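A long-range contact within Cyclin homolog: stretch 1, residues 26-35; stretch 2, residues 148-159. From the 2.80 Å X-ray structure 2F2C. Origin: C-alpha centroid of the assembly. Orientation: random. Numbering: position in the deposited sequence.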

ATOM      1  N   ASN A  26       2.622 -14.259   3.083  1.00 70.76           N
ATOM      2  CA  ASN A  26       3.351 -13.307   2.252  1.00 70.10           C
ATOM      3  C   ASN A  26       4.185 -12.338   3.075  1.00 70.13           C
ATOM      4  O   ASN A  26       5.196 -11.830   2.604  1.00 69.91           O
ATOM      5  N   LEU A  27       3.754 -12.083   4.306  1.00 70.26           N
ATOM      6  CA  LEU A  27       4.473 -11.188   5.172  1.00 70.93           C
ATOM      7  C   LEU A  27       5.792 -11.834   5.563  1.00 71.60           C
ATOM      8  O   LEU A  27       6.851 -11.202   5.456  1.00 71.66           O
ATOM      9  N   LYS A  28       5.725 -13.102   5.977  1.00 72.12           N
ATOM     10  CA  LYS A  28       6.927 -13.901   6.232  1.00 72.40           C
ATOM     11  C   LYS A  28       7.834 -13.949   5.006  1.00 73.04           C
ATOM     12  O   LYS A  28       9.057 -13.882   5.134  1.00 73.94           O
ATOM     13  N   LEU A  29       7.252 -14.089   3.823  1.00 73.42           N
ATOM     14  CA  LEU A  29       8.050 -14.198   2.602  1.00 73.91           C
ATOM     15  C   LEU A  29       8.761 -12.894   2.290  1.00 74.52           C
ATOM     16  O   LEU A  29       9.969 -12.887   2.094  1.00 74.31           O
ATOM     17  N   ARG A  30       8.011 -11.790   2.277  1.00 75.66           N
ATOM     18  CA  ARG A  30       8.567 -10.461   1.987  1.00 76.41           C
ATOM     19  C   ARG A  30       9.509  -9.995   3.105  1.00 77.93           C
ATOM     20  O   ARG A  30      10.432  -9.196   2.880  1.00 77.95           O
ATOM     21  N   GLU A  31       9.299 -10.520   4.306  1.00 79.49           N
ATOM     22  CA  GLU A  31      10.293 -10.375   5.363  1.00 81.83           C
ATOM     23  C   GLU A  31      11.670 -10.888   4.867  1.00 82.12           C
ATOM     24  O   GLU A  31      12.673 -10.200   5.051  1.00 82.65           O
ATOM     25  N   LEU A  32      11.725 -12.047   4.193  1.00 82.51           N
ATOM     26  CA  LEU A  32      13.018 -12.597   3.744  1.00 83.02           C
ATOM     27  C   LEU A  32      13.725 -11.734   2.696  1.00 83.74           C
ATOM     28  O   LEU A  32      14.764 -12.128   2.167  1.00 83.76           O
ATOM     29  N   LEU A  33      13.164 -10.571   2.388  1.00 84.67           N
ATOM     30  CA  LEU A  33      13.771  -9.681   1.400  1.00 85.82           C
ATOM     31  C   LEU A  33      14.818  -8.755   2.017  1.00 86.41           C
ATOM     32  O   LEU A  33      15.962  -8.777   1.589  1.00 87.14           O
ATOM     33  N   LEU A  34      14.452  -7.957   3.015  1.00 87.07           N
ATOM     34  CA  LEU A  34      15.398  -6.985   3.585  1.00 88.26           C
ATOM     35  C   LEU A  34      16.702  -7.634   4.148  1.00 89.25           C
ATOM     36  O   LEU A  34      16.783  -8.870   4.260  1.00 89.38           O
ATOM     37  N   PRO A  35      17.725  -6.830   4.473  1.00 89.99           N
ATOM     38  CA  PRO A  35      19.097  -7.361   4.589  1.00 90.23           C
ATOM     39  C   PRO A  35      19.331  -8.095   5.910  1.00 90.50           C
ATOM     40  O   PRO A  35      18.692  -7.785   6.911  1.00 90.52           O
ATOM     41  N   GLU A 148       9.509   1.188   1.098  1.00 70.39           N
ATOM     42  CA  GLU A 148       8.636   0.281   1.845  1.00 70.24           C
ATOM     43  C   GLU A 148       9.409  -0.927   2.440  1.00 70.07           C
ATOM     44  O   GLU A 148      10.583  -1.162   2.087  1.00 69.83           O
ATOM     45  N   ALA A 149       8.755  -1.667   3.345  1.00 69.86           N
ATOM     46  CA  ALA A 149       9.352  -2.816   4.072  1.00 70.22           C
ATOM     47  C   ALA A 149       8.343  -3.524   4.972  1.00 70.32           C
ATOM     48  O   ALA A 149       7.367  -2.930   5.401  1.00 70.82           O
ATOM     49  N   VAL A 150       8.572  -4.790   5.282  1.00 70.62           N
ATOM     50  CA  VAL A 150       7.726  -5.414   6.286  1.00 71.09           C
ATOM     51  C   VAL A 150       8.040  -4.799   7.672  1.00 71.50           C
ATOM     52  O   VAL A 150       9.184  -4.816   8.116  1.00 71.55           O
ATOM     53  N   LEU A 151       7.022  -4.241   8.326  1.00 71.68           N
ATOM     54  CA  LEU A 151       7.193  -3.602   9.629  1.00 72.07           C
ATOM     55  C   LEU A 151       6.705  -4.518  10.720  1.00 72.38           C
ATOM     56  O   LEU A 151       5.647  -5.142  10.570  1.00 72.59           O
ATOM     57  N   ALA A 152       7.431  -4.560  11.834  1.00 72.25           N
ATOM     58  CA  ALA A 152       7.018  -5.382  12.967  1.00 72.72           C
ATOM     59  C   ALA A 152       5.516  -5.215  13.096  1.00 73.02           C
ATOM     60  O   ALA A 152       4.768  -6.141  13.389  1.00 73.81           O
ATOM     61  N   THR A 153       5.071  -4.019  12.795  1.00 72.96           N
ATOM     62  CA  THR A 153       3.757  -3.630  13.150  1.00 72.87           C
ATOM     63  C   THR A 153       2.690  -4.179  12.201  1.00 73.05           C
ATOM     64  O   THR A 153       1.515  -4.216  12.556  1.00 73.34           O
ATOM     65  N   ASP A 154       3.109  -4.640  11.018  1.00 73.08           N
ATOM     66  CA  ASP A 154       2.191  -5.204  10.028  1.00 73.02           C
ATOM     67  C   ASP A 154       1.714  -6.594  10.451  1.00 73.00           C
ATOM     68  O   ASP A 154       0.714  -7.105   9.920  1.00 73.60           O
ATOM     69  N   PHE A 155       2.445  -7.229  11.367  1.00 72.29           N
ATOM     70  CA  PHE A 155       2.119  -8.585  11.774  1.00 71.53           C
ATOM     71  C   PHE A 155       0.994  -8.665  12.780  1.00 71.72           C
ATOM     72  O   PHE A 155       0.296  -9.670  12.794  1.00 72.37           O
ATOM     73  N   LEU A 156       0.819  -7.632  13.614  1.00 71.60           N
ATOM     74  CA  LEU A 156      -0.169  -7.645  14.724  1.00 71.63           C
ATOM     75  C   LEU A 156      -1.486  -8.367  14.468  1.00 71.85           C
ATOM     76  O   LEU A 156      -1.845  -9.300  15.187  1.00 72.04           O
ATOM     77  N   ILE A 157      -2.199  -7.958  13.431  1.00 72.11           N
ATOM     78  CA  ILE A 157      -3.532  -8.479  13.233  1.00 72.44           C
ATOM     79  C   ILE A 157      -3.531  -9.899  12.673  1.00 72.96           C
ATOM     80  O   ILE A 157      -4.256 -10.756  13.213  1.00 73.51           O
ATOM     81  N   PRO A 158      -2.780 -10.165  11.592  1.00 72.73           N
ATOM     82  CA  PRO A 158      -2.601 -11.540  11.117  1.00 72.17           C
ATOM     83  C   PRO A 158      -2.209 -12.539  12.217  1.00 72.16           C
ATOM     84  O   PRO A 158      -2.696 -13.680  12.211  1.00 72.36           O
ATOM     85  N   LEU A 159      -1.369 -12.129  13.165  1.00 71.86           N
ATOM     86  CA  LEU A 159      -1.034 -13.020  14.282  1.00 71.82           C
ATOM     87  C   LEU A 159      -2.236 -13.257  15.182  1.00 71.93           C
ATOM     88  O   LEU A 159      -2.520 -14.422  15.523  1.00 71.87           O
TER

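Contacts between segments far apart in sequence often rest on one or two well-placed apolar side chains, with several of the nearby polar groups bonded within their own stretch or elsewhere, and this pair of stretches from the cyclin homolog illustrates the principle. No hydrogen bond crosses the contact; it is held by packing alone, over a buried surface of 417 Å² summed over both sides.

At its centre lies Leu27, on the helix of the first stretch. Its CA-to-CB bond points toward the second stretch, with chi1 at -91°, between wells, and chi2 t. The side chain reaches several residues at once. Leu27 CD2 lies 4.0 Å from Val150 CG1, Leu27 CB is 3.7 Å from Phe155 CZ, and Leu27 CD1 approaches Pro158 CG at 4.1 Å while also lying over one face of the Phe155 ring. Leu27 CD1 also meets the backbone of Asp154, 3.6 Å from Asp154 O.

Val150 is the counterpart from the other side. It too points toward its partner stretch, and with chi1 t it sets CG2 against the helix backbone: Val150 CG2 is 3.7 Å from Leu27 O and 3.7 Å from Glu31 N. These two backbone atoms are already joined by the helical hydrogen bond from Glu31 N to Leu27 O (2.8 Å), so the methyl group packs on a polar pair that is satisfied within its own helix. The CA atoms of Glu31 and Val150 lie 5.7 Å apart.

Phe155 starts sideways, but its end comes nearer; chi1 is m and chi2 91°. Besides Leu27, the ring tip meets the helix at Lys28, whose N atom is 4.0 Å from Phe155 CZ, although the Lys28 side chain itself sets out away from the second stretch. Further along, Leu34 (chi1 p) points toward the second stretch from beyond the helix and places its CD1 3.8 Å from Ala149 CB, extending the apolar contact to its margin.

Polar groups border this apolar centre without bridging it. Arg30, chi1 m, lies with its CB 3.9 Å from Val150 CG2, and the same methyl group lies obliquely to its guanidinium. Glu31, chi1 t, brings OE2 to 3.8 Å from Phe155 CZ, while its OE1 is hydrogen-bonded elsewhere in the structure. Asp154, chi1 m, packs CB 3.9 Å from Leu27 CD2; its OD2 accepts a hydrogen bond from Leu151 N at 2.7 Å, and both carboxylate oxygens are also bonded elsewhere in the structure.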

ATOM      1  CB  ASN A  26       2.420 -12.547   1.313  1.00 69.69           C
ATOM      2  CG  ASN A  26       1.749 -13.449   0.300  1.00 70.03           C
ATOM      3  OD1 ASN A  26       2.409 -14.149  -0.484  1.00 71.27           O
ATOM      4  ND2 ASN A  26       0.423 -13.434   0.297  1.00 69.83           N
ATOM      5  CB  LEU A  27       3.644 -10.825   6.402  1.00 70.98           C
ATOM      6  CG  LEU A  27       2.744  -9.590   6.327  1.00 70.75           C
ATOM      7  CD1 LEU A  27       1.839  -9.540   7.553  1.00 72.59           C
ATOM      8  CD2 LEU A  27       3.549  -8.280   6.208  1.00 69.55           C
ATOM      9  CB  LYS A  28       6.570 -15.332   6.588  1.00 71.90           C
ATOM     10  CG  LYS A  28       5.843 -15.552   7.888  1.00 71.02           C
ATOM     11  CD  LYS A  28       5.194 -16.904   7.735  1.00 71.52           C
ATOM     12  CE  LYS A  28       4.964 -17.642   9.007  1.00 71.75           C
ATOM     13  NZ  LYS A  28       5.246 -19.109   8.752  1.00 72.98           N
ATOM     14  CB  LEU A  29       7.169 -14.599   1.423  1.00 74.08           C
ATOM     15  CG  LEU A  29       7.545 -15.888   0.691  1.00 73.60           C
ATOM     16  CD1 LEU A  29       6.389 -16.378  -0.176  1.00 71.33           C
ATOM     17  CD2 LEU A  29       8.837 -15.715  -0.122  1.00 74.53           C
ATOM     18  CB  ARG A  30       7.470  -9.431   1.700  1.00 76.12           C
ATOM     19  CG  ARG A  30       6.537  -9.787   0.507  1.00 75.77           C
ATOM     20  CD  ARG A  30       5.550  -8.688   0.097  1.00 74.92           C
ATOM     21  NE  ARG A  30       5.131  -7.922   1.262  1.00 75.84           N
ATOM     22  CZ  ARG A  30       4.016  -8.109   1.941  1.00 74.60           C
ATOM     23  NH1 ARG A  30       3.139  -9.018   1.565  1.00 75.84           N
ATOM     24  NH2 ARG A  30       3.769  -7.367   2.999  1.00 73.90           N
ATOM     25  CB  GLU A  31       9.819 -11.111   6.615  1.00 81.34           C
ATOM     26  CG  GLU A  31      10.642 -10.920   7.875  1.00 84.38           C
ATOM     27  CD  GLU A  31      10.048 -11.680   9.068  1.00 85.25           C
ATOM     28  OE1 GLU A  31      10.322 -11.331  10.245  1.00 88.65           O
ATOM     29  OE2 GLU A  31       9.278 -12.639   8.833  1.00 90.46           O
ATOM     30  CB  LEU A  32      12.896 -14.043   3.215  1.00 82.76           C
ATOM     31  CG  LEU A  32      12.196 -15.156   4.007  1.00 81.88           C
ATOM     32  CD1 LEU A  32      12.222 -16.451   3.218  1.00 80.24           C
ATOM     33  CD2 LEU A  32      12.788 -15.359   5.386  1.00 81.20           C
ATOM     34  CB  LEU A  33      12.719  -8.864   0.629  1.00 85.90           C
ATOM     35  CG  LEU A  33      11.794  -9.525  -0.402  1.00 85.99           C
ATOM     36  CD1 LEU A  33      10.603  -8.598  -0.675  1.00 86.11           C
ATOM     37  CD2 LEU A  33      12.512  -9.874  -1.705  1.00 85.25           C
ATOM     38  CB  LEU A  34      14.699  -5.989   4.538  1.00 87.98           C
ATOM     39  CG  LEU A  34      13.990  -6.229   5.882  1.00 87.71           C
ATOM     40  CD1 LEU A  34      12.776  -5.317   5.972  1.00 84.57           C
ATOM     41  CD2 LEU A  34      13.572  -7.666   6.160  1.00 87.74           C
ATOM     42  CB  PRO A  35      19.958  -6.097   4.545  1.00 90.29           C
ATOM     43  CG  PRO A  35      19.095  -5.041   5.236  1.00 90.21           C
ATOM     44  CD  PRO A  35      17.659  -5.394   4.836  1.00 90.04           C
ATOM     45  CB  GLU A 148       7.515  -0.174   0.904  1.00 70.23           C
ATOM     46  CG  GLU A 148       6.209  -0.570   1.556  1.00 71.73           C
ATOM     47  CD  GLU A 148       5.716   0.434   2.600  1.00 73.48           C
ATOM     48  OE1 GLU A 148       6.109   0.318   3.804  1.00 71.31           O
ATOM     49  OE2 GLU A 148       4.905   1.316   2.216  1.00 73.21           O
ATOM     50  CB  ALA A 149      10.546  -2.372   4.921  1.00 69.93           C
ATOM     51  CB  VAL A 150       7.882  -6.936   6.316  1.00 70.75           C
ATOM     52  CG1 VAL A 150       7.184  -7.497   7.542  1.00 71.25           C
ATOM     53  CG2 VAL A 150       7.294  -7.544   5.077  1.00 69.82           C
ATOM     54  CB  LEU A 151       6.361  -2.329   9.706  1.00 71.90           C
ATOM     55  CG  LEU A 151       6.646  -1.331   8.613  1.00 71.90           C
ATOM     56  CD1 LEU A 151       5.782  -0.098   8.815  1.00 70.72           C
ATOM     57  CD2 LEU A 151       8.117  -0.999   8.698  1.00 72.16           C
ATOM     58  CB  ALA A 152       7.706  -4.929  14.232  1.00 71.94           C
ATOM     59  CB  THR A 153       3.758  -2.113  13.314  1.00 72.42           C
ATOM     60  OG1 THR A 153       2.869  -1.786  14.372  1.00 74.13           O
ATOM     61  CG2 THR A 153       3.217  -1.424  12.128  1.00 71.28           C
ATOM     62  CB  ASP A 154       2.856  -5.365   8.656  1.00 73.39           C
ATOM     63  CG  ASP A 154       3.322  -4.045   8.023  1.00 75.04           C
ATOM     64  OD1 ASP A 154       2.515  -3.086   7.869  1.00 73.62           O
ATOM     65  OD2 ASP A 154       4.500  -3.927   7.575  1.00 77.23           O
ATOM     66  CB  PHE A 155       3.328  -9.304  12.347  1.00 70.93           C
ATOM     67  CG  PHE A 155       4.190  -9.954  11.322  1.00 70.22           C
ATOM     68  CD1 PHE A 155       5.261  -9.265  10.755  1.00 69.75           C
ATOM     69  CD2 PHE A 155       3.957 -11.260  10.939  1.00 67.92           C
ATOM     70  CE1 PHE A 155       6.062  -9.872   9.817  1.00 68.41           C
ATOM     71  CE2 PHE A 155       4.761 -11.865   9.996  1.00 67.38           C
ATOM     72  CZ  PHE A 155       5.804 -11.172   9.430  1.00 68.11           C
ATOM     73  CB  LEU A 156      -0.465  -6.234  15.203  1.00 71.53           C
ATOM     74  CG  LEU A 156       0.671  -5.616  16.018  1.00 72.14           C
ATOM     75  CD1 LEU A 156       0.508  -4.118  16.000  1.00 72.95           C
ATOM     76  CD2 LEU A 156       0.705  -6.154  17.443  1.00 69.88           C
ATOM     77  CB  ILE A 157      -4.407  -7.496  12.408  1.00 72.87           C
ATOM     78  CG1 ILE A 157      -4.544  -6.160  13.162  1.00 72.89           C
ATOM     79  CG2 ILE A 157      -5.785  -8.114  12.093  1.00 71.49           C
ATOM     80  CD1 ILE A 157      -5.497  -6.221  14.363  1.00 74.57           C
ATOM     81  CB  PRO A 158      -1.492 -11.403  10.081  1.00 71.79           C
ATOM     82  CG  PRO A 158      -1.719 -10.082   9.512  1.00 72.22           C
ATOM     83  CD  PRO A 158      -2.135  -9.202  10.677  1.00 72.68           C
ATOM     84  CB  LEU A 159       0.170 -12.526  15.099  1.00 71.88           C
ATOM     85  CG  LEU A 159       1.516 -12.574  14.381  1.00 71.40           C
ATOM     86  CD1 LEU A 159       2.621 -12.163  15.321  1.00 71.86           C
ATOM     87  CD2 LEU A 159       1.762 -13.960  13.818  1.00 70.06           C
TER